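Local coordinates for protein alpha-toxin (PDB 2VK9) that is a large clostridial toxin, represented by its catalytic domain, which belongs to the GT-A-type glycosyltransferase family of the TcdA and TcdB toxins, at residues Y184-M195 with I204-F213; Y254-N262 with G458-P466. All coordinates share one frame; numbering follows the deposited sequence.

Contact 1 of 2, residues Y184-M195 with I204-F213; sequences YKRELKMLYENM and IIINFLSNYF
Tyr184 and Phe213 form the aromatic part of this contact, a T-shaped pair in which the edge of Phe213 points at the face of Tyr184; the centroids lie 5.0 Å apart and the planes stand at 82°. Phe213 CZ sits over the centre of the Tyr184 ring, while CE2 leans toward the phenol end. A CH-pi contact follows one turn further along helix 173-195: Leu188 CD1 lies over one face of Phe208, 3.9 Å from the ring centroid. Phe208 has CG anti to its backbone N (chi1 178°), which lays the ring between the helices, where Leu191 CD1 meets its edge. The segments belong to a helical hairpin within the glycosyltransferase domain, helices 173-195 and 201-213 joined by a short connection and running roughly antiparallel; the axes of 184-195 and 204-213 approach to 10.2 Å at 135°. Helix 140-157 packs against the same layer, touching Tyr184, Leu188, Phe208 and Phe213. Apolar side chains meet at the end nearest the connection. Ile204 CD1 approaches Tyr192 CD1 to 3.4 Å, and Ile204 CG2 meets the methyl of Met195, whose chain bends at its last torsion and carries CE back over Ile204 and Asn207 CB. Glu187 and Asn207 bring polar groups to the border: the Glu187 carboxylate, turned steeply against the Tyr212 ring, places OE1 3.3 Å from Tyr212 CE2, and Met195 SD approaches Asn207 ND2 to 3.8 Å.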
loop_
_atom_site.group_PDB
_atom_site.type_symbol
_atom_site.label_atom_id
_atom_site.label_comp_id
_atom_site.label_asym_id
_atom_site.label_seq_id
_atom_site.Cartn_x
_atom_site.Cartn_y
_atom_site.Cartn_z
ATOM N N TYR A 184 -18.820 -18.321 8.864
ATOM C CA TYR A 184 -19.397 -17.027 9.175
ATOM C C TYR A 184 -19.317 -16.119 7.961
ATOM O O TYR A 184 -20.315 -15.528 7.552
ATOM C CB TYR A 184 -18.679 -16.381 10.362
ATOM C CG TYR A 184 -18.922 -17.043 11.707
ATOM C CD1 TYR A 184 -18.032 -16.859 12.765
ATOM C CD2 TYR A 184 -20.040 -17.845 11.927
ATOM C CE1 TYR A 184 -18.252 -17.454 14.009
ATOM C CE2 TYR A 184 -20.265 -18.442 13.160
ATOM C CZ TYR A 184 -19.369 -18.245 14.197
ATOM O OH TYR A 184 -19.600 -18.843 15.420
ATOM N N LYS A 185 -18.124 -16.034 7.375
ATOM C CA LYS A 185 -17.879 -15.192 6.205
ATOM C C LYS A 185 -18.760 -15.631 5.052
ATOM O O LYS A 185 -19.237 -14.805 4.275
ATOM C CB LYS A 185 -16.410 -15.262 5.786
ATOM C CG LYS A 185 -15.457 -14.610 6.762
ATOM C CD LYS A 185 -14.027 -14.703 6.283
ATOM C CE LYS A 185 -13.227 -13.494 6.748
ATOM N NZ LYS A 185 -11.972 -13.298 5.951
ATOM N N ARG A 186 -18.981 -16.936 4.958
ATOM C CA ARG A 186 -19.738 -17.495 3.862
ATOM C C ARG A 186 -21.220 -17.180 3.997
ATOM O O ARG A 186 -21.905 -16.937 2.998
ATOM C CB ARG A 186 -19.504 -18.996 3.757
ATOM C CG ARG A 186 -19.527 -19.456 2.325
ATOM C CD ARG A 186 -19.422 -20.952 2.179
ATOM N NE ARG A 186 -20.023 -21.336 0.908
ATOM C CZ ARG A 186 -21.223 -21.896 0.778
ATOM N NH1 ARG A 186 -21.954 -22.185 1.848
ATOM N NH2 ARG A 186 -21.685 -22.186 -0.430
ATOM N N GLU A 187 -21.707 -17.165 5.235
ATOM C CA GLU A 187 -23.105 -16.841 5.497
ATOM C C GLU A 187 -23.373 -15.345 5.438
ATOM O O GLU A 187 -24.472 -14.921 5.075
ATOM C CB GLU A 187 -23.556 -17.435 6.828
ATOM C CG GLU A 187 -23.862 -18.929 6.702
ATOM C CD GLU A 187 -24.360 -19.552 7.994
ATOM O OE1 GLU A 187 -23.716 -19.346 9.060
ATOM O OE2 GLU A 187 -25.397 -20.260 7.937
ATOM N N LEU A 188 -22.360 -14.554 5.786
ATOM C CA LEU A 188 -22.432 -13.111 5.629
ATOM C C LEU A 188 -22.522 -12.751 4.153
ATOM O O LEU A 188 -23.280 -11.864 3.788
ATOM C CB LEU A 188 -21.247 -12.401 6.301
ATOM C CG LEU A 188 -21.218 -10.866 6.200
ATOM C CD1 LEU A 188 -22.293 -10.197 7.038
ATOM C CD2 LEU A 188 -19.867 -10.312 6.561
ATOM N N LYS A 189 -21.772 -13.450 3.307
ATOM C CA LYS A 189 -21.832 -13.180 1.870
ATOM C C LYS A 189 -23.187 -13.548 1.282
ATOM O O LYS A 189 -23.686 -12.857 0.402
ATOM C CB LYS A 189 -20.713 -13.886 1.096
ATOM C CG LYS A 189 -20.527 -13.312 -0.308
ATOM C CD LYS A 189 -19.731 -14.243 -1.229
ATOM C CE LYS A 189 -19.732 -13.716 -2.673
ATOM N NZ LYS A 189 -19.337 -12.266 -2.756
ATOM N N MET A 190 -23.777 -14.636 1.767
ATOM C CA MET A 190 -25.131 -15.004 1.373
ATOM C C MET A 190 -26.122 -13.898 1.724
ATOM O O MET A 190 -26.946 -13.516 0.889
ATOM C CB MET A 190 -25.543 -16.334 2.005
ATOM C CG MET A 190 -25.243 -17.548 1.123
ATOM S SD MET A 190 -25.208 -19.139 2.008
ATOM C CE MET A 190 -26.930 -19.310 2.545
ATOM N N LEU A 191 -26.022 -13.377 2.948
ATOM C CA LEU A 191 -26.849 -12.256 3.385
ATOM C C LEU A 191 -26.668 -11.037 2.504
ATOM O O LEU A 191 -27.643 -10.472 2.003
ATOM C CB LEU A 191 -26.524 -11.862 4.823
ATOM C CG LEU A 191 -27.335 -12.446 5.992
ATOM C CD1 LEU A 191 -27.102 -11.568 7.211
ATOM C CD2 LEU A 191 -28.842 -12.541 5.695
ATOM N N TYR A 192 -25.409 -10.644 2.334
ATOM C CA TYR A 192 -25.034 -9.463 1.572
ATOM C C TYR A 192 -25.637 -9.465 0.165
ATOM O O TYR A 192 -26.257 -8.487 -0.255
ATOM C CB TYR A 192 -23.507 -9.338 1.512
ATOM C CG TYR A 192 -23.037 -8.198 0.649
ATOM C CD1 TYR A 192 -23.049 -6.894 1.131
ATOM C CD2 TYR A 192 -22.601 -8.421 -0.657
ATOM C CE1 TYR A 192 -22.638 -5.838 0.344
ATOM C CE2 TYR A 192 -22.184 -7.369 -1.456
ATOM C CZ TYR A 192 -22.207 -6.079 -0.943
ATOM O OH TYR A 192 -21.796 -5.025 -1.715
ATOM N N GLU A 193 -25.476 -10.575 -0.549
ATOM C CA GLU A 193 -25.957 -10.676 -1.922
ATOM C C GLU A 193 -27.461 -10.442 -2.011
ATOM O O GLU A 193 -27.948 -9.905 -3.006
ATOM C CB GLU A 193 -25.577 -12.028 -2.544
ATOM C CG GLU A 193 -24.058 -12.242 -2.755
ATOM C CD GLU A 193 -23.401 -11.227 -3.701
ATOM O OE1 GLU A 193 -24.070 -10.778 -4.657
ATOM O OE2 GLU A 193 -22.206 -10.890 -3.497
ATOM N N ASN A 194 -28.179 -10.826 -0.959
ATOM C CA ASN A 194 -29.632 -10.725 -0.930
ATOM C C ASN A 194 -30.121 -9.343 -0.540
ATOM O O ASN A 194 -31.229 -8.957 -0.881
ATOM C CB ASN A 194 -30.216 -11.772 0.015
ATOM C CG ASN A 194 -30.216 -13.189 -0.583
ATOM O OD1 ASN A 194 -30.964 -14.057 -0.118
ATOM N ND2 ASN A 194 -29.381 -13.426 -1.605
ATOM N N MET A 195 -29.283 -8.594 0.164
ATOM C CA MET A 195 -29.695 -7.308 0.717
ATOM C C MET A 195 -29.093 -6.092 0.012
ATOM O O MET A 195 -29.604 -4.985 0.154
ATOM C CB MET A 195 -29.366 -7.254 2.207
ATOM C CG MET A 195 -30.265 -8.117 3.068
ATOM S SD MET A 195 -30.061 -7.812 4.834
ATOM C CE MET A 195 -28.739 -8.960 5.210
ATOM N N ILE A 204 -26.679 -4.329 6.726
ATOM C CA ILE A 204 -26.418 -5.754 6.543
ATOM C C ILE A 204 -25.686 -6.331 7.748
ATOM O O ILE A 204 -26.009 -7.414 8.232
ATOM C CB ILE A 204 -25.627 -6.007 5.251
ATOM C CG1 ILE A 204 -26.465 -5.552 4.051
ATOM C CG2 ILE A 204 -25.239 -7.473 5.136
ATOM C CD1 ILE A 204 -25.722 -5.514 2.738
ATOM N N ILE A 205 -24.712 -5.592 8.244
ATOM C CA ILE A 205 -24.011 -6.011 9.434
ATOM C C ILE A 205 -24.977 -6.097 10.612
ATOM O O ILE A 205 -25.031 -7.134 11.271
ATOM C CB ILE A 205 -22.801 -5.116 9.742
ATOM C CG1 ILE A 205 -21.749 -5.260 8.634
ATOM C CG2 ILE A 205 -22.216 -5.482 11.101
ATOM C CD1 ILE A 205 -20.614 -4.278 8.740
ATOM N N ILE A 206 -25.766 -5.046 10.852
ATOM C CA ILE A 206 -26.741 -5.045 11.957
ATOM C C ILE A 206 -27.653 -6.260 11.872
ATOM O O ILE A 206 -27.971 -6.875 12.877
ATOM C CB ILE A 206 -27.573 -3.732 12.012
ATOM C CG1 ILE A 206 -26.682 -2.565 12.413
ATOM C CG2 ILE A 206 -28.723 -3.836 13.019
ATOM C CD1 ILE A 206 -27.335 -1.231 12.301
ATOM N N ASN A 207 -28.050 -6.610 10.658
ATOM C CA ASN A 207 -28.872 -7.795 10.432
ATOM C C ASN A 207 -28.131 -9.066 10.850
ATOM O O ASN A 207 -28.672 -9.908 11.576
ATOM C CB ASN A 207 -29.279 -7.875 8.961
ATOM C CG ASN A 207 -30.551 -8.662 8.750
ATOM O OD1 ASN A 207 -30.573 -9.873 8.934
ATOM N ND2 ASN A 207 -31.618 -7.976 8.339
ATOM N N PHE A 208 -26.883 -9.169 10.405
ATOM C CA PHE A 208 -26.054 -10.339 10.633
ATOM C C PHE A 208 -25.733 -10.549 12.111
ATOM O O PHE A 208 -25.851 -11.661 12.620
ATOM C CB PHE A 208 -24.768 -10.206 9.821
ATOM C CG PHE A 208 -23.805 -11.333 10.022
ATOM C CD1 PHE A 208 -24.054 -12.588 9.462
ATOM C CD2 PHE A 208 -22.631 -11.133 10.747
ATOM C CE1 PHE A 208 -23.159 -13.641 9.639
ATOM C CE2 PHE A 208 -21.726 -12.169 10.934
ATOM C CZ PHE A 208 -21.990 -13.432 10.382
ATOM N N LEU A 209 -25.345 -9.481 12.798
ATOM C CA LEU A 209 -24.956 -9.590 14.193
ATOM C C LEU A 209 -26.119 -9.874 15.138
ATOM O O LEU A 209 -25.920 -10.509 16.164
ATOM C CB LEU A 209 -24.185 -8.356 14.649
ATOM C CG LEU A 209 -22.823 -8.157 13.990
ATOM C CD1 LEU A 209 -22.113 -6.975 14.610
ATOM C CD2 LEU A 209 -21.960 -9.403 14.085
ATOM N N SER A 210 -27.321 -9.415 14.808
ATOM C CA SER A 210 -28.483 -9.670 15.668
ATOM C C SER A 210 -29.115 -11.042 15.424
ATOM O O SER A 210 -29.516 -11.714 16.369
ATOM C CB SER A 210 -29.546 -8.602 15.485
ATOM O OG SER A 210 -30.169 -8.748 14.226
ATOM N N ASN A 211 -29.215 -11.446 14.162
ATOM C CA ASN A 211 -29.777 -12.758 13.843
ATOM C C ASN A 211 -28.847 -13.940 14.120
ATOM O O ASN A 211 -29.319 -15.012 14.474
ATOM C CB ASN A 211 -30.309 -12.804 12.409
ATOM C CG ASN A 211 -31.505 -11.888 12.203
ATOM O OD1 ASN A 211 -32.601 -12.144 12.710
ATOM N ND2 ASN A 211 -31.298 -10.814 11.456
ATOM N N TYR A 212 -27.538 -13.750 13.975
ATOM C CA TYR A 212 -26.591 -14.855 14.159
ATOM C C TYR A 212 -25.937 -14.904 15.531
ATOM O O TYR A 212 -25.716 -15.986 16.057
ATOM C CB TYR A 212 -25.533 -14.867 13.054
ATOM C CG TYR A 212 -26.017 -15.515 11.775
ATOM C CD1 TYR A 212 -26.870 -14.833 10.897
ATOM C CD2 TYR A 212 -25.633 -16.817 11.443
ATOM C CE1 TYR A 212 -27.329 -15.432 9.704
ATOM C CE2 TYR A 212 -26.084 -17.429 10.261
ATOM C CZ TYR A 212 -26.931 -16.730 9.397
ATOM O OH TYR A 212 -27.368 -17.329 8.233
ATOM N N PHE A 213 -25.638 -13.753 16.122
ATOM C CA PHE A 213 -25.021 -13.739 17.448
ATOM C C PHE A 213 -25.870 -13.083 18.542
ATOM O O PHE A 213 -25.398 -12.885 19.665
ATOM C CB PHE A 213 -23.638 -13.088 17.397
ATOM C CG PHE A 213 -22.707 -13.690 16.378
ATOM C CD1 PHE A 213 -22.024 -12.872 15.481
ATOM C CD2 PHE A 213 -22.507 -15.067 16.316
ATOM C CE1 PHE A 213 -21.157 -13.411 14.533
ATOM C CE2 PHE A 213 -21.641 -15.615 15.372
ATOM C CZ PHE A 213 -20.964 -14.784 14.478
#

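Contact 2 of 2, residues Y254-N262 with G458-P466; sequences YQELIQTNN and GYLSSGFKP
Tyr459 reaches from a type I beta turn, residues 459-462, to the C-terminal end of helix 247-259, joining a loop to a helix inside the GT-A-type glycosyltransferase domain. With chi1 at 173° the ring swings out opposite its own backbone N, and from CB it runs toward the last turn of the helix, which widens into a pi-type turn at 255-259. Further out, CE2 meets Thr260 CG2 at 3.6 Å and, in the plane of the ring, Gln259 NE2 at 3.8 Å; the Gln259 amide stands nearly upright to the ring and its OE1 bonds to Gln417. Across the ring, CE1 faces Glu256 OE2. At the buried hydroxyl, Gln255 NE2 donates to OH over 2.9 Å with the oxygen close to the amide plane; the approach of OH to Glu256 OE2 is modelled so short that its exact length is doubtful. Helix 396-422 backs this cluster, Tyr409 bonding to Glu256 OE2 and Asn413 to Gln255 OE1. Within the helix end, Thr260 OG1 donates to Glu256 OE1 from above the carboxylate plane, so both carboxylate oxygens are engaged. Within the turn, Leu460 CD2 lies 4.1 Å from Gln259 CG. Phe464 closes the other end of the contact with its ring edge, CE2 standing 3.6 Å from Thr260 O in the plane of the ring.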
loop_
_atom_site.group_PDB
_atom_site.type_symbol
_atom_site.label_atom_id
_atom_site.label_comp_id
_atom_site.label_asym_id
_atom_site.label_seq_id
_atom_site.Cartn_x
_atom_site.Cartn_y
_atom_site.Cartn_z
ATOM N N TYR A 254 -15.824 -3.630 -1.871
ATOM C CA TYR A 254 -16.841 -4.348 -1.106
ATOM C C TYR A 254 -16.438 -5.774 -0.763
ATOM O O TYR A 254 -16.881 -6.314 0.256
ATOM C CB TYR A 254 -18.199 -4.288 -1.795
ATOM C CG TYR A 254 -18.793 -2.899 -1.735
ATOM C CD1 TYR A 254 -18.869 -2.105 -2.880
ATOM C CD2 TYR A 254 -19.238 -2.360 -0.526
ATOM C CE1 TYR A 254 -19.396 -0.820 -2.830
ATOM C CE2 TYR A 254 -19.762 -1.080 -0.465
ATOM C CZ TYR A 254 -19.842 -0.316 -1.624
ATOM O OH TYR A 254 -20.370 0.951 -1.579
ATOM N N GLN A 255 -15.578 -6.357 -1.598
ATOM C CA GLN A 255 -15.000 -7.662 -1.348
ATOM C C GLN A 255 -14.139 -7.631 -0.087
ATOM O O GLN A 255 -14.223 -8.515 0.763
ATOM C CB GLN A 255 -14.164 -8.085 -2.548
ATOM C CG GLN A 255 -13.507 -9.444 -2.401
ATOM C CD GLN A 255 -12.659 -9.808 -3.592
ATOM O OE1 GLN A 255 -13.108 -9.725 -4.738
ATOM N NE2 GLN A 255 -11.421 -10.224 -3.331
ATOM N N GLU A 256 -13.316 -6.601 0.039
ATOM C CA GLU A 256 -12.502 -6.454 1.231
ATOM C C GLU A 256 -13.348 -6.113 2.457
ATOM O O GLU A 256 -13.021 -6.496 3.572
ATOM C CB GLU A 256 -11.419 -5.406 1.000
ATOM C CG GLU A 256 -10.464 -5.755 -0.134
ATOM C CD GLU A 256 -9.793 -7.119 0.035
ATOM O OE1 GLU A 256 -9.305 -7.437 1.141
ATOM O OE2 GLU A 256 -9.744 -7.875 -0.955
ATOM N N LEU A 257 -14.448 -5.407 2.237
ATOM C CA LEU A 257 -15.320 -4.971 3.312
ATOM C C LEU A 257 -16.131 -6.141 3.877
ATOM O O LEU A 257 -16.262 -6.289 5.090
ATOM C CB LEU A 257 -16.259 -3.895 2.772
ATOM C CG LEU A 257 -16.336 -2.553 3.491
ATOM C CD1 LEU A 257 -14.971 -1.923 3.618
ATOM C CD2 LEU A 257 -17.256 -1.628 2.731
ATOM N N ILE A 258 -16.647 -6.984 2.988
ATOM C CA ILE A 258 -17.610 -8.006 3.364
ATOM C C ILE A 258 -17.002 -9.415 3.466
ATOM O O ILE A 258 -17.081 -10.059 4.521
ATOM C CB ILE A 258 -18.836 -7.965 2.411
ATOM C CG1 ILE A 258 -19.667 -6.699 2.669
ATOM C CG2 ILE A 258 -19.707 -9.222 2.526
ATOM C CD1 ILE A 258 -20.086 -6.473 4.136
ATOM N N GLN A 259 -16.393 -9.881 2.380
ATOM C CA GLN A 259 -15.851 -11.237 2.311
ATOM C C GLN A 259 -14.609 -11.445 3.193
ATOM O O GLN A 259 -14.464 -12.499 3.810
ATOM C CB GLN A 259 -15.579 -11.623 0.849
ATOM C CG GLN A 259 -14.839 -12.945 0.625
ATOM C CD GLN A 259 -14.561 -13.208 -0.856
ATOM O OE1 GLN A 259 -15.472 -13.565 -1.625
ATOM N NE2 GLN A 259 -13.298 -13.027 -1.266
ATOM N N THR A 260 -13.722 -10.452 3.260
ATOM C CA THR A 260 -12.490 -10.622 4.038
ATOM C C THR A 260 -12.389 -9.721 5.239
ATOM O O THR A 260 -11.494 -9.897 6.062
ATOM C CB THR A 260 -11.209 -10.428 3.199
ATOM O OG1 THR A 260 -11.035 -9.039 2.885
ATOM C CG2 THR A 260 -11.279 -11.239 1.930
ATOM N N ASN A 261 -13.284 -8.743 5.328
ATOM C CA ASN A 261 -13.320 -7.830 6.473
ATOM C C ASN A 261 -11.963 -7.153 6.738
ATOM O O ASN A 261 -11.540 -6.941 7.889
ATOM C CB ASN A 261 -13.869 -8.559 7.705
ATOM C CG ASN A 261 -15.208 -9.246 7.422
ATOM O OD1 ASN A 261 -15.409 -10.405 7.777
ATOM N ND2 ASN A 261 -16.118 -8.533 6.757
ATOM N N ASN A 262 -11.286 -6.808 5.652
ATOM C CA ASN A 262 -9.988 -6.191 5.752
ATOM C C ASN A 262 -10.010 -4.718 5.344
ATOM O O ASN A 262 -10.017 -4.372 4.156
ATOM C CB ASN A 262 -8.968 -6.997 4.956
ATOM C CG ASN A 262 -7.549 -6.494 5.139
ATOM O OD1 ASN A 262 -7.286 -5.506 5.832
ATOM N ND2 ASN A 262 -6.622 -7.173 4.494
ATOM N N GLY A 458 -3.788 -18.744 0.897
ATOM C CA GLY A 458 -3.892 -18.150 2.224
ATOM C C GLY A 458 -4.553 -16.782 2.263
ATOM O O GLY A 458 -4.418 -16.062 3.249
ATOM N N TYR A 459 -5.274 -16.420 1.202
ATOM C CA TYR A 459 -5.947 -15.120 1.132
ATOM C C TYR A 459 -7.049 -14.945 2.193
ATOM O O TYR A 459 -6.975 -14.030 3.012
ATOM C CB TYR A 459 -6.487 -14.881 -0.285
ATOM C CG TYR A 459 -7.354 -13.650 -0.459
ATOM C CD1 TYR A 459 -6.803 -12.360 -0.431
ATOM C CD2 TYR A 459 -8.722 -13.776 -0.683
ATOM C CE1 TYR A 459 -7.609 -11.224 -0.601
ATOM C CE2 TYR A 459 -9.534 -12.654 -0.858
ATOM C CZ TYR A 459 -8.976 -11.384 -0.813
ATOM O OH TYR A 459 -9.798 -10.293 -0.987
ATOM N N LEU A 460 -8.047 -15.832 2.183
ATOM C CA LEU A 460 -9.175 -15.757 3.117
ATOM C C LEU A 460 -8.764 -15.760 4.568
ATOM O O LEU A 460 -9.474 -15.221 5.407
ATOM C CB LEU A 460 -10.152 -16.905 2.911
ATOM C CG LEU A 460 -11.173 -16.865 1.780
ATOM C CD1 LEU A 460 -12.230 -17.893 2.087
ATOM C CD2 LEU A 460 -11.808 -15.500 1.615
ATOM N N SER A 461 -7.622 -16.365 4.864
ATOM C CA SER A 461 -7.177 -16.530 6.243
ATOM C C SER A 461 -6.401 -15.334 6.786
ATOM O O SER A 461 -6.149 -15.258 7.992
ATOM C CB SER A 461 -6.339 -17.807 6.387
ATOM O OG SER A 461 -5.215 -17.796 5.521
ATOM N N SER A 462 -6.025 -14.412 5.901
ATOM C CA SER A 462 -5.174 -13.283 6.274
ATOM C C SER A 462 -5.876 -12.395 7.283
ATOM O O SER A 462 -7.019 -11.990 7.074
ATOM C CB SER A 462 -4.760 -12.474 5.045
ATOM O OG SER A 462 -3.870 -11.428 5.404
ATOM N N GLY A 463 -5.187 -12.112 8.383
ATOM C CA GLY A 463 -5.767 -11.344 9.474
ATOM C C GLY A 463 -6.561 -12.197 10.441
ATOM O O GLY A 463 -6.938 -11.735 11.512
ATOM N N PHE A 464 -6.830 -13.442 10.071
ATOM C CA PHE A 464 -7.524 -14.364 10.960
ATOM C C PHE A 464 -6.616 -15.513 11.404
ATOM O O PHE A 464 -6.811 -16.083 12.481
ATOM C CB PHE A 464 -8.795 -14.896 10.300
ATOM C CG PHE A 464 -9.856 -13.857 10.102
ATOM C CD1 PHE A 464 -10.760 -13.564 11.121
ATOM C CD2 PHE A 464 -9.957 -13.168 8.893
ATOM C CE1 PHE A 464 -11.749 -12.599 10.942
ATOM C CE2 PHE A 464 -10.940 -12.196 8.710
ATOM C CZ PHE A 464 -11.840 -11.916 9.735
ATOM N N LYS A 465 -5.638 -15.855 10.560
ATOM C CA LYS A 465 -4.568 -16.781 10.933
ATOM C C LYS A 465 -3.276 -15.993 11.271
ATOM O O LYS A 465 -2.849 -15.141 10.489
ATOM C CB LYS A 465 -4.338 -17.840 9.842
ATOM C CG LYS A 465 -3.431 -18.972 10.328
ATOM C CD LYS A 465 -3.191 -20.113 9.350
ATOM C CE LYS A 465 -2.064 -21.011 9.909
ATOM N NZ LYS A 465 -1.592 -22.049 8.946
ATOM N N PRO A 466 -2.649 -16.297 12.430
ATOM C CA PRO A 466 -1.697 -15.434 13.140
ATOM C C PRO A 466 -0.577 -14.784 12.327
ATOM O O PRO A 466 -0.257 -13.613 12.579
ATOM C CB PRO A 466 -1.096 -16.370 14.203
ATOM C CG PRO A 466 -1.455 -17.746 13.757
ATOM C CD PRO A 466 -2.798 -17.573 13.144
#

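How the contacts relate
Contact 1 and contact 2 lie on the same side of the chain's centre, their centres about 15 Å apart, and come in series: the hairpin of helices 173-195 and 201-213 closes before helix 247-259 opens contact 2 with a loop nearly 200 residues later. Helix 173-195 joins them. Lys185 points away from helix 201-213 and places NZ 3.2 Å from Leu460 O, a probable but weak hydrogen bond, beside Thr260 and Phe464. Tyr192 of contact 1 also touches Tyr254 and Ile258 on helix 247-259. One helix of the catalytic domain thus packs locally on its hairpin partner while bordering a junction between sequence-distant parts.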